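Side-chain contacts in hydrolase, NUDIX family (PDB 3F6A), which belongs to the Nudix hydrolase family and probably hydrolyses a nucleoside diphosphate linked to another moiety, although its own substrate is not established: residues H22-A27 against D91-H96; I67-S72 against E78-N83; V102-T107 against T145-L150; T112-E115 against S119-L122. All coordinates share one frame; numbering follows the deposited sequence.

Contact 1 of 4, residues H22-A27 against D91-H96; sequences HLHKKA and DVSPNH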
loop_
_atom_site.group_PDB
_atom_site.type_symbol
_atom_site.label_atom_id
_atom_site.label_comp_id
_atom_site.label_asym_id
_atom_site.label_seq_id
_atom_site.Cartn_x
_atom_site.Cartn_y
_atom_site.Cartn_z
ATOM N N HIS A 22 8.575 -16.256 12.700
ATOM C CA HIS A 22 8.110 -17.011 13.854
ATOM C C HIS A 22 7.093 -18.055 13.417
ATOM O O HIS A 22 6.412 -17.879 12.410
ATOM C CB HIS A 22 7.559 -16.071 14.949
ATOM C CG HIS A 22 6.197 -15.503 14.676
ATOM N ND1 HIS A 22 5.658 -15.400 13.412
ATOM C CD2 HIS A 22 5.287 -14.952 15.516
ATOM C CE1 HIS A 22 4.476 -14.812 13.484
ATOM N NE2 HIS A 22 4.228 -14.530 14.748
ATOM N N LEU A 23 7.021 -19.162 14.154
ATOM C CA LEU A 23 6.093 -20.246 13.832
ATOM C C LEU A 23 4.674 -19.834 14.217
ATOM O O LEU A 23 4.352 -19.691 15.394
ATOM C CB LEU A 23 6.489 -21.529 14.582
ATOM C CG LEU A 23 6.109 -22.866 13.928
ATOM C CD1 LEU A 23 6.476 -24.006 14.864
ATOM C CD2 LEU A 23 4.632 -22.903 13.610
ATOM N N HIS A 24 3.816 -19.664 13.220
ATOM C CA HIS A 24 2.450 -19.238 13.478
ATOM C C HIS A 24 1.693 -20.051 14.527
ATOM O O HIS A 24 0.906 -19.494 15.288
ATOM C CB HIS A 24 1.640 -19.223 12.181
ATOM C CG HIS A 24 0.392 -18.402 12.275
ATOM N ND1 HIS A 24 0.404 -17.025 12.226
ATOM C CD2 HIS A 24 -0.896 -18.760 12.488
ATOM C CE1 HIS A 24 -0.822 -16.569 12.408
ATOM N NE2 HIS A 24 -1.631 -17.602 12.570
ATOM N N LYS A 25 1.935 -21.357 14.570
ATOM C CA LYS A 25 1.254 -22.254 15.511
ATOM C C LYS A 25 -0.192 -22.445 15.046
ATOM O O LYS A 25 -0.823 -21.509 14.556
ATOM C CB LYS A 25 1.293 -21.703 16.946
ATOM C CG LYS A 25 0.051 -20.941 17.389
ATOM C CD LYS A 25 0.052 -20.713 18.893
ATOM C CE LYS A 25 1.241 -19.886 19.341
ATOM N NZ LYS A 25 1.226 -19.695 20.817
ATOM N N LYS A 26 -0.714 -23.658 15.208
ATOM C CA LYS A 26 -2.061 -23.986 14.743
ATOM C C LYS A 26 -1.975 -23.917 13.223
ATOM O O LYS A 26 -2.982 -23.956 12.515
ATOM C CB LYS A 26 -3.097 -22.982 15.261
ATOM C CG LYS A 26 -3.399 -23.116 16.745
ATOM C CD LYS A 26 -4.502 -22.163 17.171
ATOM C CE LYS A 26 -4.857 -22.349 18.638
ATOM N NZ LYS A 26 -3.671 -22.154 19.519
ATOM N N ALA A 27 -0.738 -23.813 12.749
ATOM C CA ALA A 27 -0.405 -23.736 11.333
ATOM C C ALA A 27 1.116 -23.817 11.270
ATOM O O ALA A 27 1.797 -22.813 11.070
ATOM C CB ALA A 27 -0.891 -22.420 10.749
ATOM N N ASP A 91 -5.583 -15.749 2.112
ATOM C CA ASP A 91 -6.806 -16.528 2.229
ATOM C C ASP A 91 -6.850 -17.312 3.532
ATOM O O ASP A 91 -7.903 -17.788 3.952
ATOM C CB ASP A 91 -6.881 -17.493 1.044
ATOM C CG ASP A 91 -8.292 -17.728 0.571
ATOM O OD1 ASP A 91 -9.070 -16.750 0.505
ATOM O OD2 ASP A 91 -8.619 -18.887 0.239
ATOM N N VAL A 92 -5.700 -17.449 4.171
ATOM C CA VAL A 92 -5.638 -18.197 5.410
ATOM C C VAL A 92 -4.774 -17.508 6.461
ATOM O O VAL A 92 -3.850 -16.764 6.132
ATOM C CB VAL A 92 -5.097 -19.613 5.147
ATOM C CG1 VAL A 92 -3.699 -19.540 4.554
ATOM C CG2 VAL A 92 -5.098 -20.403 6.424
ATOM N N SER A 93 -5.102 -17.747 7.727
ATOM C CA SER A 93 -4.366 -17.184 8.848
ATOM C C SER A 93 -4.201 -15.662 8.784
ATOM O O SER A 93 -3.113 -15.160 8.496
ATOM C CB SER A 93 -2.992 -17.850 8.922
ATOM O OG SER A 93 -2.343 -17.543 10.138
ATOM N N PRO A 94 -5.275 -14.904 9.069
ATOM C CA PRO A 94 -6.622 -15.335 9.455
ATOM C C PRO A 94 -7.329 -16.094 8.335
ATOM O O PRO A 94 -7.018 -15.906 7.157
ATOM C CB PRO A 94 -7.318 -14.020 9.795
ATOM C CG PRO A 94 -6.671 -13.065 8.845
ATOM C CD PRO A 94 -5.215 -13.436 8.975
ATOM N N ASN A 95 -8.292 -16.932 8.706
ATOM C CA ASN A 95 -9.018 -17.740 7.735
ATOM C C ASN A 95 -10.209 -17.071 7.067
ATOM O O ASN A 95 -11.323 -17.590 7.077
ATOM C CB ASN A 95 -9.452 -19.050 8.382
ATOM C CG ASN A 95 -8.275 -19.862 8.869
ATOM O OD1 ASN A 95 -7.325 -20.106 8.122
ATOM N ND2 ASN A 95 -8.325 -20.286 10.126
ATOM N N HIS A 96 -9.949 -15.904 6.493
ATOM C CA HIS A 96 -10.936 -15.136 5.754
ATOM C C HIS A 96 -10.092 -14.291 4.805
ATOM O O HIS A 96 -8.958 -13.934 5.131
ATOM C CB HIS A 96 -11.787 -14.262 6.688
ATOM C CG HIS A 96 -11.001 -13.274 7.496
ATOM N ND1 HIS A 96 -10.490 -12.111 6.958
ATOM C CD2 HIS A 96 -10.658 -13.266 8.804
ATOM C CE1 HIS A 96 -9.866 -11.428 7.903
ATOM N NE2 HIS A 96 -9.952 -12.107 9.032
#

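Contact 2 of 4, residues I67-S72 against E78-N83; sequences INLKKS and EKLLIN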
loop_
_atom_site.group_PDB
_atom_site.type_symbol
_atom_site.label_atom_id
_atom_site.label_comp_id
_atom_site.label_asym_id
_atom_site.label_seq_id
_atom_site.Cartn_x
_atom_site.Cartn_y
_atom_site.Cartn_z
ATOM N N ILE A 67 10.109 13.627 -0.262
ATOM C CA ILE A 67 10.075 14.957 0.355
ATOM C C ILE A 67 9.091 15.944 -0.266
ATOM O O ILE A 67 8.367 16.639 0.451
ATOM C CB ILE A 67 11.509 15.598 0.398
ATOM C CG1 ILE A 67 11.542 16.753 1.407
ATOM C CG2 ILE A 67 11.910 16.119 -0.976
ATOM C CD1 ILE A 67 11.324 16.318 2.847
ATOM N N ASN A 68 9.055 16.005 -1.593
ATOM C CA ASN A 68 8.148 16.913 -2.288
ATOM C C ASN A 68 6.699 16.687 -1.874
ATOM O O ASN A 68 5.955 17.640 -1.617
ATOM C CB ASN A 68 8.279 16.734 -3.803
ATOM C CG ASN A 68 9.441 17.516 -4.384
ATOM O OD1 ASN A 68 9.394 18.742 -4.469
ATOM N ND2 ASN A 68 10.489 16.812 -4.783
ATOM N N LEU A 69 6.302 15.424 -1.807
ATOM C CA LEU A 69 4.934 15.099 -1.433
ATOM C C LEU A 69 4.720 15.225 0.078
ATOM O O LEU A 69 3.639 15.604 0.525
ATOM C CB LEU A 69 4.587 13.686 -1.900
ATOM C CG LEU A 69 3.124 13.269 -1.709
ATOM C CD1 LEU A 69 2.193 14.257 -2.410
ATOM C CD2 LEU A 69 2.931 11.868 -2.264
ATOM N N LYS A 70 5.744 14.911 0.865
ATOM C CA LYS A 70 5.612 15.011 2.318
ATOM C C LYS A 70 5.335 16.453 2.736
ATOM O O LYS A 70 4.396 16.718 3.479
ATOM C CB LYS A 70 6.875 14.507 3.021
ATOM C CG LYS A 70 6.759 14.501 4.545
ATOM C CD LYS A 70 8.035 14.036 5.216
ATOM C CE LYS A 70 7.973 14.262 6.726
ATOM N NZ LYS A 70 9.256 13.892 7.399
ATOM N N LYS A 71 6.147 17.384 2.242
ATOM C CA LYS A 71 5.991 18.797 2.577
ATOM C C LYS A 71 4.689 19.396 2.040
ATOM O O LYS A 71 3.996 20.122 2.753
ATOM C CB LYS A 71 7.189 19.592 2.055
ATOM C CG LYS A 71 8.520 19.032 2.534
ATOM C CD LYS A 71 9.701 19.936 2.204
ATOM C CE LYS A 71 9.792 21.105 3.161
ATOM N NZ LYS A 71 11.126 21.771 3.087
ATOM N N SER A 72 4.350 19.089 0.791
ATOM C CA SER A 72 3.118 19.612 0.221
ATOM C C SER A 72 1.913 19.056 0.981
ATOM O O SER A 72 0.913 19.752 1.160
ATOM C CB SER A 72 3.024 19.268 -1.271
ATOM O OG SER A 72 3.146 17.878 -1.499
ATOM N N GLU A 78 -2.530 17.449 5.438
ATOM C CA GLU A 78 -2.534 15.989 5.375
ATOM C C GLU A 78 -1.161 15.435 5.756
ATOM O O GLU A 78 -0.219 16.194 5.972
ATOM C CB GLU A 78 -2.900 15.522 3.961
ATOM C CG GLU A 78 -4.283 15.959 3.503
ATOM C CD GLU A 78 -4.578 15.542 2.078
ATOM O OE1 GLU A 78 -3.816 15.942 1.175
ATOM O OE2 GLU A 78 -5.572 14.819 1.853
ATOM N N LYS A 79 -1.045 14.114 5.840
ATOM C CA LYS A 79 0.233 13.511 6.190
ATOM C C LYS A 79 0.571 12.302 5.333
ATOM O O LYS A 79 -0.213 11.360 5.221
ATOM C CB LYS A 79 0.254 13.124 7.672
ATOM C CG LYS A 79 0.245 14.324 8.611
ATOM C CD LYS A 79 0.417 13.925 10.071
ATOM C CE LYS A 79 0.439 15.160 10.972
ATOM N NZ LYS A 79 0.612 14.819 12.415
ATOM N N LEU A 80 1.748 12.351 4.721
ATOM C CA LEU A 80 2.230 11.268 3.879
ATOM C C LEU A 80 2.730 10.164 4.803
ATOM O O LEU A 80 3.656 10.369 5.595
ATOM C CB LEU A 80 3.371 11.762 2.986
ATOM C CG LEU A 80 3.965 10.724 2.032
ATOM C CD1 LEU A 80 2.939 10.355 0.966
ATOM C CD2 LEU A 80 5.224 11.286 1.389
ATOM N N LEU A 81 2.110 8.996 4.702
ATOM C CA LEU A 81 2.470 7.869 5.548
ATOM C C LEU A 81 3.491 6.962 4.881
ATOM O O LEU A 81 3.775 7.102 3.694
ATOM C CB LEU A 81 1.215 7.057 5.879
ATOM C CG LEU A 81 0.039 7.838 6.458
ATOM C CD1 LEU A 81 -1.153 6.903 6.623
ATOM C CD2 LEU A 81 0.433 8.463 7.787
ATOM N N ILE A 82 4.051 6.036 5.654
ATOM C CA ILE A 82 5.008 5.088 5.105
ATOM C C ILE A 82 4.201 4.102 4.264
ATOM O O ILE A 82 3.212 3.534 4.725
ATOM C CB ILE A 82 5.795 4.345 6.225
ATOM C CG1 ILE A 82 6.342 3.018 5.704
ATOM C CG2 ILE A 82 4.926 4.117 7.414
ATOM C CD1 ILE A 82 7.398 3.169 4.648
ATOM N N ASN A 83 4.628 3.922 3.022
ATOM C CA ASN A 83 3.949 3.046 2.077
ATOM C C ASN A 83 4.464 1.607 2.203
ATOM O O ASN A 83 5.637 1.386 2.484
ATOM C CB ASN A 83 4.207 3.573 0.657
ATOM C CG ASN A 83 3.117 3.193 -0.322
ATOM O OD1 ASN A 83 3.397 2.753 -1.440
ATOM N ND2 ASN A 83 1.868 3.378 0.081
HETATM O O HOH W 1 3.508 14.647 5.358
#

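Contact 3 of 4, residues V102-T107 against T145-L150; sequences VYYATT and TEALDL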
loop_
_atom_site.group_PDB
_atom_site.type_symbol
_atom_site.label_atom_id
_atom_site.label_comp_id
_atom_site.label_asym_id
_atom_site.label_seq_id
_atom_site.Cartn_x
_atom_site.Cartn_y
_atom_site.Cartn_z
ATOM N N VAL A 102 2.749 -5.461 3.357
ATOM C CA VAL A 102 4.077 -5.905 3.761
ATOM C C VAL A 102 5.108 -4.798 3.901
ATOM O O VAL A 102 5.307 -4.007 2.986
ATOM C CB VAL A 102 4.620 -6.941 2.770
ATOM C CG1 VAL A 102 5.960 -7.475 3.254
ATOM C CG2 VAL A 102 3.622 -8.061 2.615
ATOM N N TYR A 103 5.779 -4.775 5.050
ATOM C CA TYR A 103 6.802 -3.781 5.344
ATOM C C TYR A 103 8.111 -4.461 5.708
ATOM O O TYR A 103 8.118 -5.587 6.209
ATOM C CB TYR A 103 6.369 -2.913 6.531
ATOM C CG TYR A 103 5.157 -2.055 6.280
ATOM C CD1 TYR A 103 5.290 -0.703 5.971
ATOM C CD2 TYR A 103 3.868 -2.594 6.352
ATOM C CE1 TYR A 103 4.172 0.097 5.741
ATOM C CE2 TYR A 103 2.743 -1.799 6.125
ATOM C CZ TYR A 103 2.908 -0.457 5.820
ATOM O OH TYR A 103 1.809 0.333 5.592
ATOM N N TYR A 104 9.221 -3.775 5.451
ATOM C CA TYR A 104 10.538 -4.292 5.801
ATOM C C TYR A 104 11.072 -3.321 6.848
ATOM O O TYR A 104 10.798 -2.123 6.782
ATOM C CB TYR A 104 11.475 -4.327 4.583
ATOM C CG TYR A 104 11.034 -5.253 3.457
ATOM C CD1 TYR A 104 10.121 -6.283 3.682
ATOM C CD2 TYR A 104 11.553 -5.106 2.172
ATOM C CE1 TYR A 104 9.736 -7.151 2.649
ATOM C CE2 TYR A 104 11.178 -5.962 1.135
ATOM C CZ TYR A 104 10.269 -6.982 1.381
ATOM O OH TYR A 104 9.904 -7.822 0.350
ATOM N N ALA A 105 11.823 -3.834 7.814
ATOM C CA ALA A 105 12.364 -2.992 8.874
ATOM C C ALA A 105 13.655 -3.556 9.448
ATOM O O ALA A 105 14.077 -4.653 9.103
ATOM C CB ALA A 105 11.338 -2.849 9.987
ATOM N N THR A 106 14.270 -2.787 10.338
ATOM C CA THR A 106 15.504 -3.193 10.989
ATOM C C THR A 106 15.315 -3.137 12.502
ATOM O O THR A 106 14.404 -2.473 12.994
ATOM C CB THR A 106 16.661 -2.247 10.614
ATOM O OG1 THR A 106 16.322 -0.912 11.008
ATOM C CG2 THR A 106 16.919 -2.280 9.109
ATOM N N THR A 107 16.175 -3.847 13.230
ATOM C CA THR A 107 16.154 -3.851 14.691
ATOM C C THR A 107 17.609 -4.024 15.150
ATOM O O THR A 107 18.455 -4.482 14.382
ATOM C CB THR A 107 15.255 -4.978 15.256
ATOM O OG1 THR A 107 14.931 -4.688 16.623
ATOM C CG2 THR A 107 15.943 -6.320 15.171
ATOM N N THR A 145 14.279 -12.599 1.628
ATOM C CA THR A 145 15.516 -12.392 0.888
ATOM C C THR A 145 15.591 -10.953 0.389
ATOM O O THR A 145 16.655 -10.333 0.430
ATOM C CB THR A 145 15.607 -13.363 -0.299
ATOM O OG1 THR A 145 15.567 -14.707 0.196
ATOM C CG2 THR A 145 16.899 -13.154 -1.072
ATOM N N GLU A 146 14.465 -10.419 -0.078
ATOM C CA GLU A 146 14.444 -9.039 -0.541
ATOM C C GLU A 146 14.753 -8.131 0.643
ATOM O O GLU A 146 15.511 -7.173 0.523
ATOM C CB GLU A 146 13.074 -8.657 -1.105
ATOM C CG GLU A 146 12.617 -9.472 -2.298
ATOM C CD GLU A 146 11.335 -8.930 -2.894
ATOM O OE1 GLU A 146 10.601 -8.213 -2.172
ATOM O OE2 GLU A 146 11.055 -9.226 -4.075
ATOM N N ALA A 147 14.152 -8.434 1.791
ATOM C CA ALA A 147 14.379 -7.632 2.994
ATOM C C ALA A 147 15.873 -7.612 3.314
ATOM O O ALA A 147 16.435 -6.561 3.624
ATOM C CB ALA A 147 13.585 -8.204 4.177
ATOM N N LEU A 148 16.514 -8.775 3.233
ATOM C CA LEU A 148 17.946 -8.872 3.503
ATOM C C LEU A 148 18.766 -8.102 2.472
ATOM O O LEU A 148 19.676 -7.355 2.832
ATOM C CB LEU A 148 18.389 -10.340 3.531
ATOM C CG LEU A 148 18.077 -11.113 4.816
ATOM C CD1 LEU A 148 18.317 -12.604 4.613
ATOM C CD2 LEU A 148 18.940 -10.582 5.944
ATOM N N ASP A 149 18.447 -8.278 1.191
ATOM C CA ASP A 149 19.173 -7.580 0.132
ATOM C C ASP A 149 19.054 -6.068 0.302
ATOM O O ASP A 149 19.996 -5.328 0.009
ATOM C CB ASP A 149 18.638 -7.955 -1.257
ATOM C CG ASP A 149 18.879 -9.407 -1.612
ATOM O OD1 ASP A 149 19.817 -10.018 -1.062
ATOM O OD2 ASP A 149 18.135 -9.942 -2.461
ATOM N N LEU A 150 17.894 -5.616 0.769
ATOM C CA LEU A 150 17.655 -4.192 0.963
ATOM C C LEU A 150 18.333 -3.637 2.207
ATOM O O LEU A 150 19.000 -2.605 2.151
ATOM C CB LEU A 150 16.154 -3.905 1.074
ATOM C CG LEU A 150 15.826 -2.430 1.337
ATOM C CD1 LEU A 150 16.099 -1.636 0.068
ATOM C CD2 LEU A 150 14.366 -2.263 1.760
#

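Contact 4 of 4, residues T112-E115 against S119-L122; sequences TSPE and SKIL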
loop_
_atom_site.group_PDB
_atom_site.type_symbol
_atom_site.label_atom_id
_atom_site.label_comp_id
_atom_site.label_asym_id
_atom_site.label_seq_id
_atom_site.Cartn_x
_atom_site.Cartn_y
_atom_site.Cartn_z
ATOM N N THR A 112 14.900 -11.697 21.572
ATOM C CA THR A 112 13.467 -11.471 21.437
ATOM C C THR A 112 12.718 -11.926 22.672
ATOM O O THR A 112 13.155 -12.831 23.373
ATOM C CB THR A 112 12.915 -12.213 20.215
ATOM O OG1 THR A 112 13.300 -13.590 20.281
ATOM C CG2 THR A 112 13.475 -11.610 18.942
ATOM N N SER A 113 11.582 -11.291 22.930
ATOM C CA SER A 113 10.769 -11.625 24.094
ATOM C C SER A 113 9.286 -11.447 23.762
ATOM O O SER A 113 8.707 -10.406 24.043
ATOM C CB SER A 113 11.156 -10.708 25.258
ATOM O OG SER A 113 10.375 -10.975 26.404
ATOM N N PRO A 114 8.652 -12.468 23.163
ATOM C CA PRO A 114 7.231 -12.352 22.817
ATOM C C PRO A 114 6.334 -12.144 24.026
ATOM O O PRO A 114 6.604 -12.661 25.107
ATOM C CB PRO A 114 6.930 -13.681 22.129
ATOM C CG PRO A 114 8.266 -14.087 21.561
ATOM C CD PRO A 114 9.204 -13.750 22.695
ATOM N N GLU A 115 5.258 -11.393 23.835
ATOM C CA GLU A 115 4.317 -11.162 24.910
ATOM C C GLU A 115 3.393 -12.375 25.032
ATOM O O GLU A 115 3.353 -13.242 24.148
ATOM C CB GLU A 115 3.532 -9.875 24.659
ATOM C CG GLU A 115 4.410 -8.633 24.793
ATOM C CD GLU A 115 3.670 -7.345 24.507
ATOM O OE1 GLU A 115 2.419 -7.358 24.463
ATOM O OE2 GLU A 115 4.345 -6.312 24.337
ATOM N N SER A 119 3.327 -16.525 19.535
ATOM C CA SER A 119 4.198 -17.640 19.165
ATOM C C SER A 119 5.520 -17.484 19.909
ATOM O O SER A 119 6.079 -16.383 19.964
ATOM C CB SER A 119 4.464 -17.644 17.662
ATOM O OG SER A 119 5.501 -18.555 17.355
ATOM N N LYS A 120 6.021 -18.576 20.483
ATOM C CA LYS A 120 7.278 -18.518 21.229
ATOM C C LYS A 120 8.474 -19.102 20.473
ATOM O O LYS A 120 9.559 -19.242 21.036
ATOM C CB LYS A 120 7.122 -19.220 22.582
ATOM C CG LYS A 120 6.089 -18.556 23.497
ATOM C CD LYS A 120 6.418 -17.086 23.732
ATOM C CE LYS A 120 5.353 -16.421 24.602
ATOM N NZ LYS A 120 5.275 -17.075 25.932
ATOM N N ILE A 121 8.273 -19.439 19.204
ATOM C CA ILE A 121 9.345 -19.977 18.379
ATOM C C ILE A 121 9.713 -18.933 17.329
ATOM O O ILE A 121 9.009 -18.769 16.336
ATOM C CB ILE A 121 8.911 -21.262 17.658
ATOM C CG1 ILE A 121 8.406 -22.284 18.677
ATOM C CG2 ILE A 121 10.085 -21.836 16.878
ATOM C CD1 ILE A 121 7.844 -23.549 18.057
ATOM N N LEU A 122 10.808 -18.224 17.571
ATOM C CA LEU A 122 11.291 -17.191 16.666
ATOM C C LEU A 122 12.702 -17.548 16.223
ATOM O O LEU A 122 13.548 -17.890 17.048
ATOM C CB LEU A 122 11.300 -15.826 17.365
ATOM C CG LEU A 122 9.962 -15.126 17.649
ATOM C CD1 LEU A 122 9.131 -15.937 18.617
ATOM C CD2 LEU A 122 10.234 -13.749 18.219
#

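Contact 1 of 4, residues H22-A27 against D91-H96
H24 and S93 meet where two loops at one end of the Nudix fold approach each other, with 8.5 Å between H24 CA and S93 CA and no backbone pairing. H24 stands just past the end of strand 18-23. S93 belongs to the connection between strands 86-90 and 98-106, and a cis peptide joins it to P94. Proline suits that bond, since it tolerates the cis form better than other residues do. CB of S93 points toward the imidazole, and the short serine side chain puts OG, the touching atom, directly over one face of the ring. Behind OG, S93 CB lies 4.3 Å from the centroid of the H24 ring, 27° off its normal, a CH-pi contact. With CG of H24 anti to the backbone N (chi1 -162°), the imidazole reaches across the gap, and it also rests on L31 of strand 30-36. The contact is small and lies at the surface. Over the ring face S93 OG is displaced toward one nitrogen: its modelled separation of 2.5 Å from H24 NE2 is doubtfully short, whereas S93 OG to H24 CG is 3.6 Å.

Contact 2 of 4, residues I67-S72 against E78-N83
L80 reaches from strand 79-81 to helix 67-75, where its two methyl groups divide the work between L69 and K70. The apolar part is a leucine pair crossing at about a right angle: L80 CD1 touches L69 CD2 at 3.6 Å. The other branch lies against the helix backbone, with L80 CD2 3.7 Å from K70 N and 4.0 Å from K70 CB. Because CG of L80 is anti to its backbone N (chi1 -179°), the fork is carried out toward the helix and can straddle the step between two successive residues. A leucine suits this place, since its branch at CG spreads two methyls. K70 contributes its backbone and CB, while its extended chain leads the ammonium away from the contact, as befits a charged residue at the surface.

The polar part runs through water. One molecule donates to K70 O at 2.9 Å and accepts from L80 N at 3.0 Å, so it joins helix and strand where their backbones make no direct hydrogen bond. Within the helix, K71 N bonds to I67 O at 2.9 Å, the regular i to i+4 pattern.

The second subunit covers part of the contact. L69 also packs on H86 of the second subunit, and K79, L80 and L81 pair with an antiparallel strand of that subunit. The arrangement is a helix-turn-strand arm, standing off the core of the Nudix domain, whose short strand continues a beta ladder across the subunit interface.

Contact 3 of 4, residues V102-T107 against T145-L150
E146 OE1 accepts two hydrogen bonds, one from Y104 OH at 2.6 Å and another from H86 NE2 of the same chain. It thereby ties helix 138-150 to the sheet of the Nudix alpha/beta/alpha sandwich. Y104 lies on strand 98-106 and faces this helix, whereas its neighbour Y103 packs on P43 and C47 of helix 43-55, so successive residues of the strand serve the two helical layers. The axes of strand 102-106 and helix 145-150 come within 8.8 Å and make an angle of 42°.

The hydroxyl meets the anti side of the carboxylate, 18° out of its plane, and the carboxylate stands nearly upright to the phenol ring, at 78°. A glutamate has the length for this, its chain being extended beyond CG. On its other oxygen, E146 OE2 is close to D66 OD2 of the second subunit, a pairing of like charges that might favour protonation of one of the two acids.

Below the hydroxyl the contact turns apolar. A147 CB is 4.0 Å from the centroid of the Y104 ring and close to its normal, a CH-pi contact over one face. Alanine suits the site because its single methyl lets the helix lie close to the flat ring. CG of Y104 is anti to the carbonyl carbon, which directs the ring at the helix. One turn after E146, L150 covers an edge of the same ring, its CD2 methyl lying 4.0 Å from Y104 CD2.

Contact 4 of 4, residues T112-E115 against S119-L122
L122 and P114 lie alongside each other, pointing in opposite directions, so that the CD1 methyl of L122 meets the proline ring at P114 CG, 3.6 Å away. The second branch of the leucine turns to T112 and crosses it at a slant, with L122 CD2 3.7 Å from T112 CB. One forked side chain thus fills the angle between two residues of the opposing segment, a task that suits leucine. CG of L122 is anti to the carbonyl carbon (chi1 -72°), which brings both methyls to that side.

The same P114 CG also meets backbone, 3.6 Å from S119 O. K120 comes next. Its chain folds at chi2 (-56°) and bends again at chi4, bringing its methylenes alongside the CB-CG bond of P114, obliquely to the ring: K120 CD is 3.8 Å from P114 CB. Farther out, K120 CE lies 3.8 Å from E115 O. Lysine suits this exposed place, since its aliphatic stem can lie against an apolar ring.

Both segments belong to the connection between strands 98-106 and 122-125 of the Nudix domain. T112 and L122 also touch A55, the last residue of helix 43-55, which carries part of the Nudix signature, and the backbones of S113 and E115 bond to A55 and E53. Between the two segments there is no hydrogen bond, so their mutual fit rests on van der Waals contact, mostly of aliphatic groups but also of two carbonyl oxygens, while directional bonds tie the loop to helix 43-55 and to strand 18-23.

How the contacts relate
All four contacts fall within one Nudix chain. Contact 2 is nested in the loop closed by contact 1, contact 3 opens after contact 1 closes, and contact 4 is nested in the loop closed by contact 3. Contacts 1 and 4 touch beside strand 18-23: S119 OG is 2.5 Å from L23 O and I121 O 3.0 Å from L23 N, both probable hydrogen bonds. Contact 2 is about 34 Å, centre to centre, from each of them, on the far side of the chain's centre and at the dimer interface. Contact 3 sits between, using strand 98-106 of the shared sheet, and Y103 touches I82 and N83 of contact 2. The sheet core thus separates the loop end from the dimer arm.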